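Local atomic coordinates of A-adding tRNA nucleotidyltransferase (Aquifex aeolicus, PDB entry 4WBY), a protein that adds the terminal adenosine to tRNA ending in CC, using ATP and magnesium to complete the 3' CCA end. Residues L273-L278 against H289-M294; L282-G287 against E302-M307. All coordinates share one frame; numbering follows the deposited sequence.

Contact 1: residues L273-L278 against H289-M294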
loop_
_atom_site.group_PDB
_atom_site.type_symbol
_atom_site.label_atom_id
_atom_site.label_comp_id
_atom_site.label_asym_id
_atom_site.label_seq_id
_atom_site.Cartn_x
_atom_site.Cartn_y
_atom_site.Cartn_z
ATOM N N LEU A 273 8.238 -8.096 -3.842
ATOM C CA LEU A 273 8.573 -9.205 -4.737
ATOM C C LEU A 273 7.967 -9.023 -6.125
ATOM O O LEU A 273 8.599 -9.345 -7.127
ATOM C CB LEU A 273 8.103 -10.536 -4.155
ATOM C CG LEU A 273 8.709 -10.969 -2.825
ATOM C CD1 LEU A 273 8.190 -12.350 -2.441
ATOM C CD2 LEU A 273 10.217 -10.970 -2.910
ATOM N N TYR A 274 6.737 -8.527 -6.185
ATOM C CA TYR A 274 6.128 -8.212 -7.466
ATOM C C TYR A 274 6.949 -7.158 -8.180
ATOM O O TYR A 274 7.180 -7.251 -9.381
ATOM C CB TYR A 274 4.697 -7.708 -7.294
ATOM C CG TYR A 274 3.704 -8.756 -6.855
ATOM C CD1 TYR A 274 3.070 -9.574 -7.784
ATOM C CD2 TYR A 274 3.388 -8.917 -5.513
ATOM C CE1 TYR A 274 2.153 -10.525 -7.384
ATOM C CE2 TYR A 274 2.474 -9.863 -5.105
ATOM C CZ TYR A 274 1.858 -10.663 -6.042
ATOM O OH TYR A 274 0.946 -11.601 -5.632
ATOM N N LEU A 275 7.381 -6.149 -7.429
ATOM C CA LEU A 275 8.185 -5.080 -8.001
ATOM C C LEU A 275 9.504 -5.618 -8.570
ATOM O O LEU A 275 9.921 -5.227 -9.659
ATOM C CB LEU A 275 8.454 -4.005 -6.955
ATOM C CG LEU A 275 9.007 -2.707 -7.530
ATOM C CD1 LEU A 275 7.919 -1.971 -8.301
ATOM C CD2 LEU A 275 9.561 -1.852 -6.406
ATOM N N LEU A 276 10.154 -6.505 -7.827
ATOM C CA LEU A 276 11.397 -7.108 -8.304
ATOM C C LEU A 276 11.201 -7.869 -9.609
ATOM O O LEU A 276 12.028 -7.774 -10.512
ATOM C CB LEU A 276 11.988 -8.058 -7.260
ATOM C CG LEU A 276 12.497 -7.385 -5.985
ATOM C CD1 LEU A 276 13.110 -8.412 -5.046
ATOM C CD2 LEU A 276 13.513 -6.296 -6.311
ATOM N N ILE A 277 10.114 -8.631 -9.710
ATOM C CA ILE A 277 9.802 -9.322 -10.962
ATOM C C ILE A 277 9.533 -8.309 -12.086
ATOM O O ILE A 277 10.025 -8.474 -13.207
ATOM C CB ILE A 277 8.590 -10.271 -10.803
ATOM C CG1 ILE A 277 8.929 -11.432 -9.857
ATOM C CG2 ILE A 277 8.129 -10.803 -12.152
ATOM C CD1 ILE A 277 10.203 -12.186 -10.227
ATOM N N LEU A 278 8.772 -7.258 -11.780
ATOM C CA LEU A 278 8.476 -6.203 -12.753
ATOM C C LEU A 278 9.711 -5.565 -13.379
ATOM O O LEU A 278 9.731 -5.277 -14.571
ATOM C CB LEU A 278 7.659 -5.094 -12.095
ATOM C CG LEU A 278 6.151 -5.045 -12.210
ATOM C CD1 LEU A 278 5.707 -3.813 -11.465
ATOM C CD2 LEU A 278 5.712 -5.000 -13.663
ATOM N N HIS A 289 19.125 1.851 -8.875
ATOM C CA HIS A 289 18.757 3.249 -8.669
ATOM C C HIS A 289 17.268 3.420 -8.381
ATOM O O HIS A 289 16.886 4.222 -7.525
ATOM C CB HIS A 289 19.142 4.095 -9.887
ATOM C CG HIS A 289 18.741 5.533 -9.769
ATOM N ND1 HIS A 289 19.453 6.444 -9.020
ATOM C CD2 HIS A 289 17.694 6.213 -10.292
ATOM C CE1 HIS A 289 18.867 7.626 -9.093
ATOM N NE2 HIS A 289 17.797 7.513 -9.859
ATOM N N PHE A 290 16.429 2.680 -9.101
ATOM C CA PHE A 290 14.986 2.767 -8.899
ATOM C C PHE A 290 14.618 2.297 -7.492
ATOM O O PHE A 290 13.815 2.930 -6.806
ATOM C CB PHE A 290 14.229 1.948 -9.949
ATOM C CG PHE A 290 12.737 1.946 -9.751
ATOM C CD1 PHE A 290 12.001 3.105 -9.922
ATOM C CD2 PHE A 290 12.071 0.785 -9.391
ATOM C CE1 PHE A 290 10.631 3.107 -9.735
ATOM C CE2 PHE A 290 10.695 0.782 -9.209
ATOM C CZ PHE A 290 9.980 1.944 -9.375
ATOM N N LEU A 291 15.220 1.200 -7.045
ATOM C CA LEU A 291 14.905 0.712 -5.704
ATOM C C LEU A 291 15.379 1.700 -4.641
ATOM O O LEU A 291 14.725 1.862 -3.618
ATOM C CB LEU A 291 15.506 -0.674 -5.459
ATOM C CG LEU A 291 14.884 -1.793 -6.307
ATOM C CD1 LEU A 291 15.645 -3.091 -6.084
ATOM C CD2 LEU A 291 13.400 -1.983 -6.008
ATOM N N GLU A 292 16.501 2.369 -4.885
ATOM C CA GLU A 292 16.963 3.402 -3.963
ATOM C C GLU A 292 16.002 4.598 -3.966
ATOM O O GLU A 292 15.713 5.183 -2.922
ATOM C CB GLU A 292 18.389 3.829 -4.317
ATOM C CG GLU A 292 19.409 2.735 -4.010
ATOM C CD GLU A 292 20.819 3.073 -4.450
ATOM O OE1 GLU A 292 21.019 4.096 -5.138
ATOM O OE2 GLU A 292 21.732 2.301 -4.101
ATOM N N GLU A 293 15.495 4.947 -5.142
ATOM C CA GLU A 293 14.508 6.011 -5.267
ATOM C C GLU A 293 13.223 5.662 -4.507
ATOM O O GLU A 293 12.553 6.530 -3.939
ATOM C CB GLU A 293 14.207 6.254 -6.743
ATOM C CG GLU A 293 13.290 7.403 -7.014
ATOM C CD GLU A 293 13.343 7.826 -8.463
ATOM O OE1 GLU A 293 13.576 6.958 -9.334
ATOM O OE2 GLU A 293 13.174 9.029 -8.726
ATOM N N MET A 294 12.891 4.379 -4.511
ATOM C CA MET A 294 11.737 3.859 -3.789
ATOM C C MET A 294 11.995 3.698 -2.286
ATOM O O MET A 294 11.097 3.290 -1.553
ATOM C CB MET A 294 11.325 2.502 -4.374
ATOM C CG MET A 294 10.721 2.566 -5.785
ATOM S SD MET A 294 9.007 3.121 -5.777
ATOM C CE MET A 294 8.216 1.648 -5.137
#

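Contact 2: residues L282-G287 against E302-M307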
loop_
_atom_site.group_PDB
_atom_site.type_symbol
_atom_site.label_atom_id
_atom_site.label_comp_id
_atom_site.label_asym_id
_atom_site.label_seq_id
_atom_site.Cartn_x
_atom_site.Cartn_y
_atom_site.Cartn_z
ATOM N N LEU A 282 15.294 -4.823 -16.472
ATOM C CA LEU A 282 16.122 -3.623 -16.465
ATOM C C LEU A 282 17.587 -3.980 -16.251
ATOM O O LEU A 282 17.895 -4.979 -15.601
ATOM C CB LEU A 282 15.693 -2.662 -15.356
ATOM C CG LEU A 282 14.338 -1.966 -15.380
ATOM C CD1 LEU A 282 14.271 -1.021 -14.196
ATOM C CD2 LEU A 282 14.129 -1.217 -16.683
ATOM N N ASP A 283 18.478 -3.141 -16.771
ATOM C CA ASP A 283 19.896 -3.217 -16.435
ATOM C C ASP A 283 20.048 -3.034 -14.933
ATOM O O ASP A 283 19.257 -2.326 -14.308
ATOM C CB ASP A 283 20.700 -2.154 -17.178
ATOM C CG ASP A 283 20.719 -2.378 -18.677
ATOM O OD1 ASP A 283 20.832 -3.547 -19.104
ATOM O OD2 ASP A 283 20.618 -1.388 -19.430
ATOM N N TYR A 284 21.058 -3.670 -14.357
ATOM C CA TYR A 284 21.229 -3.672 -12.909
ATOM C C TYR A 284 21.322 -2.266 -12.314
ATOM O O TYR A 284 20.692 -1.981 -11.297
ATOM C CB TYR A 284 22.470 -4.483 -12.533
ATOM C CG TYR A 284 22.931 -4.273 -11.111
ATOM C CD1 TYR A 284 22.160 -4.703 -10.036
ATOM C CD2 TYR A 284 24.140 -3.646 -10.845
ATOM C CE1 TYR A 284 22.589 -4.512 -8.733
ATOM C CE2 TYR A 284 24.573 -3.447 -9.551
ATOM C CZ TYR A 284 23.799 -3.882 -8.500
ATOM O OH TYR A 284 24.244 -3.680 -7.213
ATOM N N GLU A 285 22.094 -1.389 -12.949
ATOM C CA GLU A 285 22.274 -0.029 -12.445
ATOM C C GLU A 285 20.965 0.742 -12.338
ATOM O O GLU A 285 20.725 1.419 -11.340
ATOM C CB GLU A 285 23.240 0.757 -13.331
ATOM C CG GLU A 285 24.699 0.452 -13.084
ATOM C CD GLU A 285 25.104 -0.900 -13.623
ATOM O OE1 GLU A 285 24.343 -1.463 -14.442
ATOM O OE2 GLU A 285 26.180 -1.398 -13.229
ATOM N N ARG A 286 20.124 0.661 -13.363
ATOM C CA ARG A 286 18.861 1.392 -13.309
ATOM C C ARG A 286 17.895 0.752 -12.311
ATOM O O ARG A 286 17.165 1.462 -11.628
ATOM C CB ARG A 286 18.209 1.506 -14.692
ATOM C CG ARG A 286 18.160 0.237 -15.511
ATOM C CD ARG A 286 17.557 0.489 -16.893
ATOM N NE ARG A 286 17.792 -0.643 -17.785
ATOM C CZ ARG A 286 17.209 -0.814 -18.965
ATOM N NH1 ARG A 286 16.337 0.076 -19.415
ATOM N NH2 ARG A 286 17.498 -1.884 -19.696
ATOM N N GLY A 287 17.905 -0.576 -12.210
ATOM C CA GLY A 287 17.091 -1.250 -11.207
ATOM C C GLY A 287 17.512 -0.873 -9.796
ATOM O O GLY A 287 16.670 -0.601 -8.932
ATOM N N GLU A 302 19.074 -6.066 -1.467
ATOM C CA GLU A 302 20.007 -7.184 -1.491
ATOM C C GLU A 302 19.450 -8.329 -2.341
ATOM O O GLU A 302 20.189 -8.971 -3.087
ATOM C CB GLU A 302 20.312 -7.666 -0.073
ATOM C CG GLU A 302 21.020 -6.633 0.814
ATOM C CD GLU A 302 22.468 -6.364 0.430
ATOM O OE1 GLU A 302 23.028 -7.090 -0.422
ATOM O OE2 GLU A 302 23.057 -5.421 1.002
ATOM N N THR A 303 18.148 -8.584 -2.247
ATOM C CA THR A 303 17.561 -9.635 -3.073
ATOM C C THR A 303 17.640 -9.268 -4.552
ATOM O O THR A 303 17.892 -10.137 -5.389
ATOM C CB THR A 303 16.109 -9.931 -2.655
ATOM O OG1 THR A 303 16.141 -10.632 -1.407
ATOM C CG2 THR A 303 15.395 -10.812 -3.680
ATOM N N TYR A 304 17.452 -7.993 -4.889
ATOM C CA TYR A 304 17.614 -7.582 -6.282
ATOM C C TYR A 304 19.042 -7.797 -6.798
ATOM O O TYR A 304 19.234 -8.334 -7.893
ATOM C CB TYR A 304 17.210 -6.118 -6.467
ATOM C CG TYR A 304 17.377 -5.652 -7.895
ATOM C CD1 TYR A 304 16.497 -6.063 -8.890
ATOM C CD2 TYR A 304 18.435 -4.830 -8.253
ATOM C CE1 TYR A 304 16.671 -5.656 -10.208
ATOM C CE2 TYR A 304 18.615 -4.420 -9.553
ATOM C CZ TYR A 304 17.732 -4.828 -10.525
ATOM O OH TYR A 304 17.940 -4.413 -11.822
ATOM N N LYS A 305 20.043 -7.401 -6.017
ATOM C CA LYS A 305 21.430 -7.601 -6.422
ATOM C C LYS A 305 21.692 -9.089 -6.610
ATOM O O LYS A 305 22.341 -9.507 -7.583
ATOM C CB LYS A 305 22.385 -6.999 -5.388
ATOM C CG LYS A 305 23.874 -7.094 -5.758
ATOM C CD LYS A 305 24.713 -6.443 -4.671
ATOM C CE LYS A 305 26.177 -6.356 -5.046
ATOM N NZ LYS A 305 26.945 -5.681 -3.964
ATOM N N PHE A 306 21.163 -9.895 -5.695
ATOM C CA PHE A 306 21.317 -11.342 -5.756
ATOM C C PHE A 306 20.648 -11.910 -7.006
ATOM O O PHE A 306 21.218 -12.758 -7.697
ATOM C CB PHE A 306 20.738 -11.999 -4.495
ATOM C CG PHE A 306 21.127 -13.442 -4.338
ATOM C CD1 PHE A 306 20.389 -14.452 -4.941
ATOM C CD2 PHE A 306 22.249 -13.785 -3.603
ATOM C CE1 PHE A 306 20.766 -15.785 -4.807
ATOM C CE2 PHE A 306 22.629 -15.117 -3.449
ATOM C CZ PHE A 306 21.887 -16.121 -4.055
ATOM N N MET A 307 19.441 -11.434 -7.285
ATOM C CA MET A 307 18.684 -11.825 -8.465
ATOM C C MET A 307 19.522 -11.587 -9.720
ATOM O O MET A 307 19.583 -12.443 -10.607
ATOM C CB MET A 307 17.345 -11.048 -8.529
ATOM C CG MET A 307 16.347 -11.608 -9.537
ATOM S SD MET A 307 14.757 -10.762 -9.573
ATOM C CE MET A 307 15.216 -9.218 -10.352
HETATM O O HOH W 1 16.742 -5.843 -13.581
#

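Contact 1: residues L273-L278 against H289-M294
Leu275 and Leu276 of helix 271-278 meet Phe290 and Leu291 of helix 284-293, and Met294 just past its end, in a hairpin of two successive helices. The axes of the short segments come within 12.0 Å at 150°, close to antiparallel; only apolar side chains meet across the interface, and no hydrogen bond is made. Leu275 does most of the work. Its CG stands anti to the backbone N (chi1 -167°), and the fork beyond it is shared among three partners. Its CD2 lies 4.0 Å from the methyl CE of Met294, the two side chains reaching for one another tip to tip. The same CD2 is 3.9 Å from Leu291 CD2, where the two leucines run past each other in opposite senses. Phe290 presents its CE2 to both methyls of Leu275, at 4.0 Å from CD1 and again from CD2. The chain is the C-terminal part of a longer protein, carrying the polymerase head and the helical region that follows, and the hairpin belongs to that helical region. Met294, the residue after the second helix, has its CG 3.7 Å above one face of Phe290, toward the rim; bends at chi2 and chi3 then carry CE to Leu275. Met294 also packs against Ile210, Lys211 and Leu214 of helix 203-214, with its side chain about 9 Å from that of the ATP-binding Leu168. Farther along the interface, Leu276 crosses Leu291 at roughly a right angle, CD2 being 3.9 Å from Leu291 CD1.

Contact 2: residues L282-G287 against E302-M307
Leu282, just ahead of helix 284-293, offers its backbone O to a water that the Tyr304 hydroxyl also uses. The water donates to Leu282 O at 2.5 Å and accepts from Tyr304 OH at 2.6 Å; no direct hydrogen bond spans the segments. Lys308 NZ is a second donor to the same carbonyl. Asp283, at the N-cap position, makes a salt bridge from OD2 to Arg286 NH2 and gives the helix end no capping bond; Asp283 O comes 3.5 Å from Tyr304 OH. Tyr284 then sets its ring beside that of Tyr304, rim to rim: the planes are turned by only 12°, yet the centroids are 6.0 Å apart and neither ring covers the other. CD1 of Tyr284 to CE2 of Tyr304, at 3.6 Å, is the close point. The phenol oxygen of Tyr284 rests against the extended aliphatic chain of Lys305, 3.7 Å from CG, and Phe309 meets the Tyr284 ring edge-to-face. Gly287 CA comes within 3.3 Å of Tyr304 OH, where a side-chain carbon would collide with the hydroxyl. Tyr304 CG stands anti to the backbone N (chi1 179°), and the ring beyond it reaches the first turn of helix 284-293. An alanine in place of Tyr304 would probably leave the water without its hydroxyl donor and open a gap beside Gly287 and Tyr284. Such close helix packing, an aromatic tip lodged at a glycine on the neighbouring helix, here joins helix 284-293 to helix 298-309 in the enzyme's all-helical part.

How the contacts relate
Both contacts use helix 284-293: contact 1 takes its C-terminal end to helix 271-278, contact 2 its N-terminal start to helix 298-309. Their centres are 8 Å apart; the segments alternate along the chain, and the three successive helices pack on one another. The two interfaces meet directly, with Leu291 CD1 3.4 Å from Tyr304 CB and Leu276 CD1 3.6 Å from Thr303 CG2. Contact 1 is wholly buried and apolar, nearer the centre of the chain and the ATP site. Contact 2 is partly buried, farther out and away from the ATP and magnesium sites; it adds hydroxyls, a bridging water and an exposed lysine chain.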